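Local coordinates for encapsidation protein (Bacillus phage phi29, PDB 5HD9), which probably hydrolyses ATP through its P-loop ASCE domain to power packaging of the phage genome into the viral prohead, at residues A[30-35]-A[46-51]; A[129-134]-A[164-169]; A[143-148]-A[180-185]. All blocks are in the same frame, centred on the assembly; numbering follows the deposited sequence.

Contact 1 is the buried one: helix 26-42, which follows the probable P-loop, is laid on strand 45-50 through an apolar touch and a water bridge. Contact 2, partly buried and about 20 Å from it between centres, joins helices 130-141 and 162-167 through a valine and two phenylalanines. Contact 3, on the surface, is polar, a salt bridge with two hydrogen bonds between the loop after helix 130-141 and the residue just before strand 183-186, next to the outermost strand 177-179. Contacts 1 and 2 are tied by the salt bridge from R51 NH2 to E130 OE1. F164 and L169 rest on I185, so segment 164-169 of contact 2 packs against the strand that contact 3 leads into.

Contact 1 of 3, residues A[30-35]-A[46-51]; sequences AMKVYP and FIYVRR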
loop_
_atom_site.group_PDB
_atom_site.type_symbol
_atom_site.label_atom_id
_atom_site.label_comp_id
_atom_site.label_asym_id
_atom_site.label_seq_id
_atom_site.Cartn_x
_atom_site.Cartn_y
_atom_site.Cartn_z
ATOM N N ALA A 30 7.756 3.087 -6.079
ATOM C CA ALA A 30 8.292 1.762 -5.797
ATOM C C ALA A 30 7.178 0.753 -5.543
ATOM O O ALA A 30 7.282 -0.413 -5.930
ATOM C CB ALA A 30 9.231 1.818 -4.602
HETATM N N MSE A 31 6.111 1.205 -4.892
HETATM C CA MSE A 31 5.027 0.312 -4.501
HETATM C C MSE A 31 3.988 0.160 -5.611
HETATM O O MSE A 31 2.951 -0.480 -5.418
HETATM C CB MSE A 31 4.368 0.811 -3.213
HETATM C CG MSE A 31 5.233 0.645 -1.962
HETATM SE SE MSE A 31 5.878 -1.189 -1.707
HETATM C CE MSE A 31 7.639 -1.041 -2.521
ATOM N N LYS A 32 4.264 0.761 -6.765
ATOM C CA LYS A 32 3.557 0.415 -7.992
ATOM C C LYS A 32 4.375 -0.666 -8.712
ATOM O O LYS A 32 3.839 -1.680 -9.158
ATOM C CB LYS A 32 3.353 1.638 -8.899
ATOM C CG LYS A 32 2.343 2.683 -8.401
ATOM C CD LYS A 32 2.141 3.772 -9.465
ATOM C CE LYS A 32 1.141 4.866 -9.067
ATOM N NZ LYS A 32 0.465 4.670 -7.755
ATOM N N VAL A 33 5.684 -0.445 -8.800
ATOM C CA VAL A 33 6.596 -1.365 -9.481
ATOM C C VAL A 33 6.622 -2.754 -8.846
ATOM O O VAL A 33 6.632 -3.762 -9.554
ATOM C CB VAL A 33 8.049 -0.812 -9.499
ATOM C CG1 VAL A 33 9.039 -1.859 -10.028
ATOM C CG2 VAL A 33 8.123 0.444 -10.336
ATOM N N TYR A 34 6.647 -2.811 -7.518
ATOM C CA TYR A 34 6.800 -4.087 -6.826
ATOM C C TYR A 34 5.641 -5.048 -7.120
ATOM O O TYR A 34 5.876 -6.157 -7.590
ATOM C CB TYR A 34 6.947 -3.869 -5.316
ATOM C CG TYR A 34 6.910 -5.154 -4.517
ATOM C CD1 TYR A 34 8.009 -5.997 -4.479
ATOM C CD2 TYR A 34 5.774 -5.525 -3.806
ATOM C CE1 TYR A 34 7.982 -7.176 -3.758
ATOM C CE2 TYR A 34 5.737 -6.699 -3.081
ATOM C CZ TYR A 34 6.842 -7.522 -3.061
ATOM O OH TYR A 34 6.804 -8.691 -2.336
ATOM N N PRO A 35 4.389 -4.632 -6.860
ATOM C CA PRO A 35 3.284 -5.564 -7.136
ATOM C C PRO A 35 3.126 -5.917 -8.617
ATOM O O PRO A 35 2.709 -7.029 -8.930
ATOM C CB PRO A 35 2.047 -4.816 -6.620
ATOM C CG PRO A 35 2.464 -3.385 -6.504
ATOM C CD PRO A 35 3.920 -3.399 -6.205
ATOM N N PHE A 46 -2.773 -7.687 -6.572
ATOM C CA PHE A 46 -2.576 -6.634 -5.587
ATOM C C PHE A 46 -3.788 -5.727 -5.471
ATOM O O PHE A 46 -4.591 -5.621 -6.401
ATOM C CB PHE A 46 -1.339 -5.806 -5.939
ATOM C CG PHE A 46 -1.492 -4.982 -7.193
ATOM C CD1 PHE A 46 -1.232 -5.532 -8.436
ATOM C CD2 PHE A 46 -1.886 -3.656 -7.124
ATOM C CE1 PHE A 46 -1.372 -4.777 -9.590
ATOM C CE2 PHE A 46 -2.027 -2.895 -8.273
ATOM C CZ PHE A 46 -1.769 -3.456 -9.505
ATOM N N ILE A 47 -3.913 -5.083 -4.314
ATOM C CA ILE A 47 -4.978 -4.122 -4.077
ATOM C C ILE A 47 -4.388 -2.774 -3.687
ATOM O O ILE A 47 -3.556 -2.679 -2.786
ATOM C CB ILE A 47 -5.953 -4.601 -2.979
ATOM C CG1 ILE A 47 -6.599 -5.922 -3.405
ATOM C CG2 ILE A 47 -7.022 -3.537 -2.715
ATOM C CD1 ILE A 47 -7.594 -6.483 -2.423
ATOM N N TYR A 48 -4.826 -1.741 -4.396
ATOM C CA TYR A 48 -4.457 -0.365 -4.104
ATOM C C TYR A 48 -5.604 0.274 -3.329
ATOM O O TYR A 48 -6.712 0.422 -3.849
ATOM C CB TYR A 48 -4.160 0.393 -5.401
ATOM C CG TYR A 48 -3.731 1.835 -5.232
ATOM C CD1 TYR A 48 -2.552 2.159 -4.579
ATOM C CD2 TYR A 48 -4.492 2.870 -5.761
ATOM C CE1 TYR A 48 -2.154 3.477 -4.436
ATOM C CE2 TYR A 48 -4.103 4.186 -5.625
ATOM C CZ TYR A 48 -2.934 4.485 -4.965
ATOM O OH TYR A 48 -2.549 5.799 -4.831
ATOM N N VAL A 49 -5.341 0.622 -2.076
ATOM C CA VAL A 49 -6.364 1.175 -1.202
ATOM C C VAL A 49 -6.136 2.663 -0.980
ATOM O O VAL A 49 -5.012 3.109 -0.738
ATOM C CB VAL A 49 -6.389 0.455 0.163
ATOM C CG1 VAL A 49 -7.463 1.044 1.076
ATOM C CG2 VAL A 49 -6.618 -1.036 -0.031
ATOM N N ARG A 50 -7.219 3.421 -1.091
ATOM C CA ARG A 50 -7.263 4.802 -0.639
ATOM C C ARG A 50 -8.476 4.921 0.273
ATOM O O ARG A 50 -9.409 4.130 0.164
ATOM C CB ARG A 50 -7.345 5.771 -1.820
ATOM C CG ARG A 50 -6.158 5.680 -2.780
ATOM C CD ARG A 50 -4.859 6.120 -2.117
ATOM N NE ARG A 50 -4.899 7.534 -1.745
ATOM C CZ ARG A 50 -4.451 8.531 -2.505
ATOM N NH1 ARG A 50 -3.906 8.293 -3.694
ATOM N NH2 ARG A 50 -4.547 9.779 -2.071
ATOM N N ARG A 51 -8.460 5.888 1.182
ATOM C CA ARG A 51 -9.511 5.990 2.188
ATOM C C ARG A 51 -10.862 6.337 1.574
ATOM O O ARG A 51 -11.862 5.660 1.832
ATOM C CB ARG A 51 -9.139 7.033 3.240
ATOM C CG ARG A 51 -10.217 7.270 4.283
ATOM C CD ARG A 51 -9.697 8.107 5.437
ATOM N NE ARG A 51 -8.723 7.361 6.229
ATOM C CZ ARG A 51 -7.401 7.458 6.110
ATOM N NH1 ARG A 51 -6.850 8.293 5.236
ATOM N NH2 ARG A 51 -6.621 6.713 6.879
HETATM O O HOH W 1 0.331 5.905 -4.947
#
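P35 rests its CB against the ring of F46, 3.6 Å from CG, where helix 26-42 of this ASCE P-loop fold lies on strand 45-50 of the central sheet. The proline CB sits at the inner end of the ring, near CB, CG and CD1, while its CG stands 4.3 Å above the ring plane, offset toward the rim. F46 is turned to the proline by a chi1 of 68°, which puts CG between its backbone N and carbonyl carbon. One turn back along the helix, K32, extended through chi2 and chi3, brings NZ toward Y48. Its NZ stays 4.3 Å from Y48 OH, and a water fills the step between them, accepting from NZ at 3.1 Å and lying 2.9 Å from the hydroxyl. In the next shell the ring of Y62 meets that of Y48 edge to face, F82 lies nearly parallel to F46, and K32 also touches D65. R50, salt-bridged to E55 and E116, helps to fix the tyrosine: its NH1 donates to Y48 OH at 3.1 Å, with the oxygen 18° out of the guanidinium plane.

Contact 2 of 3, residues A[129-134]-A[164-169]; sequences NEVSAL and FLFFNL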
loop_
_atom_site.group_PDB
_atom_site.type_symbol
_atom_site.label_atom_id
_atom_site.label_comp_id
_atom_site.label_asym_id
_atom_site.label_seq_id
_atom_site.Cartn_x
_atom_site.Cartn_y
_atom_site.Cartn_z
ATOM N N ASN A 129 -14.104 3.044 13.097
ATOM C CA ASN A 129 -13.567 1.687 13.155
ATOM C C ASN A 129 -12.848 1.340 11.858
ATOM O O ASN A 129 -12.996 0.240 11.323
ATOM C CB ASN A 129 -14.683 0.678 13.430
ATOM C CG ASN A 129 -15.417 0.961 14.726
ATOM O OD1 ASN A 129 -16.171 1.928 14.826
ATOM N ND2 ASN A 129 -15.203 0.113 15.725
ATOM N N GLU A 130 -12.076 2.297 11.356
ATOM C CA GLU A 130 -11.350 2.130 10.104
ATOM C C GLU A 130 -10.325 1.008 10.183
ATOM O O GLU A 130 -10.138 0.267 9.222
ATOM C CB GLU A 130 -10.653 3.434 9.721
ATOM C CG GLU A 130 -9.886 3.368 8.420
ATOM C CD GLU A 130 -9.172 4.663 8.108
ATOM O OE1 GLU A 130 -7.961 4.620 7.800
ATOM O OE2 GLU A 130 -9.824 5.728 8.171
ATOM N N VAL A 131 -9.655 0.883 11.324
ATOM C CA VAL A 131 -8.600 -0.116 11.459
ATOM C C VAL A 131 -9.196 -1.513 11.326
ATOM O O VAL A 131 -8.609 -2.385 10.687
ATOM C CB VAL A 131 -7.855 0.015 12.801
ATOM C CG1 VAL A 131 -6.758 -1.037 12.915
ATOM C CG2 VAL A 131 -7.262 1.408 12.940
ATOM N N SER A 132 -10.371 -1.713 11.914
ATOM C CA SER A 132 -11.092 -2.973 11.770
ATOM C C SER A 132 -11.465 -3.224 10.309
ATOM O O SER A 132 -11.438 -4.364 9.840
ATOM C CB SER A 132 -12.350 -2.977 12.642
ATOM O OG SER A 132 -12.010 -2.923 14.015
ATOM N N ALA A 133 -11.805 -2.159 9.588
ATOM C CA ALA A 133 -12.166 -2.283 8.176
ATOM C C ALA A 133 -10.981 -2.765 7.338
ATOM O O ALA A 133 -11.130 -3.668 6.511
ATOM C CB ALA A 133 -12.689 -0.955 7.637
ATOM N N LEU A 134 -9.808 -2.164 7.538
ATOM C CA LEU A 134 -8.614 -2.594 6.817
ATOM C C LEU A 134 -8.278 -4.019 7.206
ATOM O O LEU A 134 -7.931 -4.843 6.364
ATOM C CB LEU A 134 -7.415 -1.687 7.110
ATOM C CG LEU A 134 -6.144 -2.054 6.331
ATOM C CD1 LEU A 134 -6.348 -1.828 4.844
ATOM C CD2 LEU A 134 -4.938 -1.275 6.825
ATOM N N PHE A 164 -1.310 3.156 14.640
ATOM C CA PHE A 164 -0.262 3.012 15.644
ATOM C C PHE A 164 -0.884 2.824 17.029
ATOM O O PHE A 164 -0.425 2.001 17.825
ATOM C CB PHE A 164 0.672 4.226 15.647
ATOM C CG PHE A 164 1.545 4.338 14.422
ATOM C CD1 PHE A 164 1.324 3.547 13.306
ATOM C CD2 PHE A 164 2.601 5.237 14.398
ATOM C CE1 PHE A 164 2.132 3.660 12.187
ATOM C CE2 PHE A 164 3.411 5.351 13.285
ATOM C CZ PHE A 164 3.176 4.561 12.179
ATOM N N LEU A 165 -1.932 3.591 17.311
ATOM C CA LEU A 165 -2.629 3.488 18.586
ATOM C C LEU A 165 -3.271 2.114 18.748
ATOM O O LEU A 165 -3.147 1.479 19.794
ATOM C CB LEU A 165 -3.695 4.575 18.704
ATOM C CG LEU A 165 -3.202 6.022 18.761
ATOM C CD1 LEU A 165 -4.387 6.974 18.751
ATOM C CD2 LEU A 165 -2.336 6.256 19.987
ATOM N N PHE A 166 -3.953 1.662 17.701
ATOM C CA PHE A 166 -4.706 0.413 17.753
ATOM C C PHE A 166 -3.777 -0.769 18.020
ATOM O O PHE A 166 -4.069 -1.621 18.858
ATOM C CB PHE A 166 -5.481 0.208 16.445
ATOM C CG PHE A 166 -6.440 -0.950 16.474
ATOM C CD1 PHE A 166 -5.998 -2.240 16.238
ATOM C CD2 PHE A 166 -7.785 -0.743 16.727
ATOM C CE1 PHE A 166 -6.883 -3.303 16.261
ATOM C CE2 PHE A 166 -8.672 -1.802 16.751
ATOM C CZ PHE A 166 -8.220 -3.083 16.516
ATOM N N PHE A 167 -2.647 -0.799 17.318
ATOM C CA PHE A 167 -1.708 -1.915 17.413
ATOM C C PHE A 167 -0.652 -1.723 18.502
ATOM O O PHE A 167 0.200 -2.588 18.704
ATOM C CB PHE A 167 -1.025 -2.130 16.061
ATOM C CG PHE A 167 -1.975 -2.528 14.966
ATOM C CD1 PHE A 167 -2.632 -3.744 15.011
ATOM C CD2 PHE A 167 -2.210 -1.687 13.891
ATOM C CE1 PHE A 167 -3.507 -4.115 14.007
ATOM C CE2 PHE A 167 -3.083 -2.050 12.883
ATOM C CZ PHE A 167 -3.732 -3.267 12.940
ATOM N N ASN A 168 -0.717 -0.596 19.202
ATOM C CA ASN A 168 0.212 -0.302 20.293
ATOM C C ASN A 168 1.640 -0.169 19.780
ATOM O O ASN A 168 2.574 -0.758 20.329
ATOM C CB ASN A 168 0.135 -1.381 21.378
ATOM C CG ASN A 168 0.819 -0.962 22.667
ATOM O OD1 ASN A 168 1.221 0.191 22.826
ATOM N ND2 ASN A 168 0.949 -1.901 23.599
ATOM N N LEU A 169 1.793 0.617 18.719
ATOM C CA LEU A 169 3.093 0.893 18.128
ATOM C C LEU A 169 3.540 2.306 18.496
ATOM O O LEU A 169 2.873 3.281 18.150
ATOM C CB LEU A 169 3.035 0.730 16.606
ATOM C CG LEU A 169 2.376 -0.567 16.125
ATOM C CD1 LEU A 169 2.231 -0.571 14.616
ATOM C CD2 LEU A 169 3.168 -1.780 16.587
#
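V131 and F166 meet where the start of helix 130-141 faces the last turn of helix 162-167, their CA atoms 7.4 Å apart, the nearest pair of the two segments. This is apolar helix-to-helix packing in the P-loop NTPase domain, carried by one valine and two consecutive aromatic residues.

The second segment opens with F164, which packs away from this contact, its ring edge-to-face with that of F18. F166 is the first to reach across. Its CG stands anti to the backbone N (chi1 -172°), which sends the ring out toward the other helix. V131 CG1 then sits over one face, 3.8 Å from the ring centroid and 20° off the normal, a CH-pi contact. The methyl is displaced toward the inner side of the ring, with CG and CD1 both 3.6 Å away. V131 CG2 adds a looser touch on F166 CB, at 4.1 Å. S132 OG is a marginal neighbour, 4.5 Å from F166 CE2.

In F167 CG is instead anti to the carbonyl carbon (chi1 -63°), and its ring reaches the same methyl obliquely. CE2 and CZ each lie 3.8 Å from V131 CG1, so this one methyl touches both rings, in the corner they make. The rings also brace one another: F166 CD1 lies above a face of F167, while F167 CD1 lies in the plane of the F166 ring, at its edge.

N168, with positive phi, belongs to a Schellman motif, closed by L169 N to F164 O and a weak bond from N168 N to L165 O. L169 is buried and packs on F18. V131 also packs on P162 and Y163 of helix 162-167, while F167 touches L16 of strand 16-19, and F164 and L169 reach I185 of strand 183-186.

Contact 3 of 3, residues A[143-148]-A[180-185]; sequences RNRERV and YDDALI
R145 grips D182 end-on, both terminal nitrogens of its guanidinium donating to the single oxygen OD1 in a salt bridge. NH2 lies 2.7 Å from OD1 and NH1 2.8 Å, both bonds noticeably bent, with N-H...O angles near 143°. The oxygen lies in the guanidinium plane, so the arginine uses its edge squarely. The aspartate does not return this coplanarity: the carboxylate plane is turned 87° from the guanidinium. NH2 meets OD1 nearly along its C-O direction, whereas NH1 comes from above the carboxylate plane. Both donors fall on one oxygen, and OD2 stays 4.1 Å from NH1. Concentrating both donors on OD1 would probably draw the negative charge of the carboxylate toward that oxygen.

The arginine chain gets there by a bend at chi3 (40°), which turns its end toward D182, and the two side chains cross at about a right angle.

Behind R145 the loop is shaped by local bonds. N144 OD1 accepts from the backbone N of E146 at 3.2 Å, an Asx turn, and R145 to V148 make a type II beta turn. On the other side, the backbone N of Y180 bonds to the O of A183, closing a turn across D181 and D182 just before the strand begins at A183.

The salt bridge lies at the surface and links the loop between helix 130-141 and strand 149-153 to the residue just before strand 183-186. D182 pairs through its backbone with L16 of strand 16-19, while V148 packs inward on I15 and F142, and L184 on F177 and V179 of strand 177-179.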
loop_
_atom_site.group_PDB
_atom_site.type_symbol
_atom_site.label_atom_id
_atom_site.label_comp_id
_atom_site.label_asym_id
_atom_site.label_seq_id
_atom_site.Cartn_x
_atom_site.Cartn_y
_atom_site.Cartn_z
ATOM N N ARG A 143 -4.967 -15.321 2.153
ATOM C CA ARG A 143 -5.285 -16.698 2.503
ATOM C C ARG A 143 -4.547 -17.140 3.763
ATOM O O ARG A 143 -5.098 -17.862 4.597
ATOM C CB ARG A 143 -4.935 -17.624 1.340
ATOM C CG ARG A 143 -5.469 -19.029 1.488
ATOM C CD ARG A 143 -6.502 -19.333 0.421
ATOM N NE ARG A 143 -6.805 -20.758 0.361
ATOM C CZ ARG A 143 -7.275 -21.382 -0.714
ATOM N NH1 ARG A 143 -7.497 -20.712 -1.840
ATOM N NH2 ARG A 143 -7.517 -22.682 -0.663
ATOM N N ASN A 144 -3.293 -16.716 3.889
ATOM C CA ASN A 144 -2.518 -16.971 5.098
ATOM C C ASN A 144 -1.395 -15.946 5.258
ATOM O O ASN A 144 -1.313 -14.982 4.500
ATOM C CB ASN A 144 -1.959 -18.396 5.085
ATOM C CG ASN A 144 -1.166 -18.707 3.833
ATOM O OD1 ASN A 144 -0.417 -17.871 3.327
ATOM N ND2 ASN A 144 -1.332 -19.921 3.322
ATOM N N ARG A 145 -0.537 -16.163 6.250
ATOM C CA ARG A 145 0.488 -15.195 6.624
ATOM C C ARG A 145 1.747 -15.289 5.762
ATOM O O ARG A 145 2.609 -14.418 5.825
ATOM C CB ARG A 145 0.867 -15.386 8.097
ATOM C CG ARG A 145 -0.302 -15.255 9.065
ATOM C CD ARG A 145 0.078 -15.727 10.468
ATOM N NE ARG A 145 1.431 -15.319 10.850
ATOM C CZ ARG A 145 1.741 -14.175 11.454
ATOM N NH1 ARG A 145 0.802 -13.288 11.760
ATOM N NH2 ARG A 145 3.008 -13.914 11.754
ATOM N N GLU A 146 1.861 -16.341 4.961
ATOM C CA GLU A 146 3.081 -16.567 4.190
ATOM C C GLU A 146 3.173 -15.658 2.964
ATOM O O GLU A 146 2.340 -15.724 2.060
ATOM C CB GLU A 146 3.172 -18.029 3.751
ATOM C CG GLU A 146 4.562 -18.450 3.292
ATOM C CD GLU A 146 5.571 -18.473 4.427
ATOM O OE1 GLU A 146 5.222 -18.948 5.528
ATOM O OE2 GLU A 146 6.713 -18.010 4.219
ATOM N N ARG A 147 4.198 -14.812 2.948
ATOM C CA ARG A 147 4.520 -13.992 1.784
ATOM C C ARG A 147 3.345 -13.131 1.332
ATOM O O ARG A 147 3.080 -13.001 0.137
ATOM C CB ARG A 147 4.993 -14.882 0.633
ATOM C CG ARG A 147 6.290 -15.614 0.937
ATOM C CD ARG A 147 6.592 -16.678 -0.101
ATOM N NE ARG A 147 7.815 -17.410 0.214
ATOM C CZ ARG A 147 8.253 -18.465 -0.465
ATOM N NH1 ARG A 147 7.569 -18.920 -1.505
ATOM N NH2 ARG A 147 9.378 -19.066 -0.103
ATOM N N VAL A 148 2.637 -12.562 2.302
ATOM C CA VAL A 148 1.656 -11.525 2.025
ATOM C C VAL A 148 2.035 -10.310 2.852
ATOM O O VAL A 148 2.669 -10.442 3.897
ATOM C CB VAL A 148 0.210 -11.964 2.354
ATOM C CG1 VAL A 148 -0.167 -13.196 1.548
ATOM C CG2 VAL A 148 0.044 -12.225 3.845
ATOM N N TYR A 180 8.525 -4.782 14.977
ATOM C CA TYR A 180 7.637 -5.493 15.887
ATOM C C TYR A 180 7.377 -6.881 15.310
ATOM O O TYR A 180 7.795 -7.170 14.189
ATOM C CB TYR A 180 6.339 -4.707 16.088
ATOM C CG TYR A 180 6.583 -3.239 16.369
ATOM C CD1 TYR A 180 6.729 -2.331 15.330
ATOM C CD2 TYR A 180 6.685 -2.764 17.671
ATOM C CE1 TYR A 180 6.964 -0.993 15.575
ATOM C CE2 TYR A 180 6.919 -1.422 17.925
ATOM C CZ TYR A 180 7.056 -0.543 16.872
ATOM O OH TYR A 180 7.289 0.792 17.112
ATOM N N ASP A 181 6.700 -7.741 16.066
ATOM C CA ASP A 181 6.543 -9.135 15.654
ATOM C C ASP A 181 5.796 -9.274 14.328
ATOM O O ASP A 181 6.218 -10.036 13.455
ATOM C CB ASP A 181 5.821 -9.938 16.739
ATOM C CG ASP A 181 6.695 -10.199 17.955
ATOM O OD1 ASP A 181 7.930 -10.324 17.794
ATOM O OD2 ASP A 181 6.144 -10.290 19.072
ATOM N N ASP A 182 4.699 -8.536 14.178
ATOM C CA ASP A 182 3.870 -8.630 12.976
ATOM C C ASP A 182 3.784 -7.317 12.207
ATOM O O ASP A 182 3.037 -7.217 11.230
ATOM C CB ASP A 182 2.458 -9.095 13.338
ATOM C CG ASP A 182 2.399 -10.571 13.652
ATOM O OD1 ASP A 182 2.574 -11.381 12.717
ATOM O OD2 ASP A 182 2.173 -10.920 14.827
ATOM N N ALA A 183 4.548 -6.317 12.635
ATOM C CA ALA A 183 4.490 -5.010 11.994
ATOM C C ALA A 183 5.855 -4.330 11.933
ATOM O O ALA A 183 6.779 -4.688 12.662
ATOM C CB ALA A 183 3.488 -4.119 12.709
ATOM N N LEU A 184 5.954 -3.338 11.055
ATOM C CA LEU A 184 7.198 -2.629 10.802
ATOM C C LEU A 184 6.900 -1.171 10.465
ATOM O O LEU A 184 5.990 -0.886 9.690
ATOM C CB LEU A 184 7.965 -3.301 9.657
ATOM C CG LEU A 184 9.212 -2.592 9.127
ATOM C CD1 LEU A 184 10.283 -2.543 10.198
ATOM C CD2 LEU A 184 9.729 -3.288 7.878
ATOM N N ILE A 185 7.658 -0.255 11.061
ATOM C CA ILE A 185 7.554 1.164 10.732
ATOM C C ILE A 185 8.882 1.642 10.164
ATOM O O ILE A 185 9.908 1.586 10.847
ATOM C CB ILE A 185 7.172 2.018 11.965
ATOM C CG1 ILE A 185 5.789 1.613 12.478
ATOM C CG2 ILE A 185 7.183 3.513 11.616
ATOM C CD1 ILE A 185 5.410 2.234 13.813
#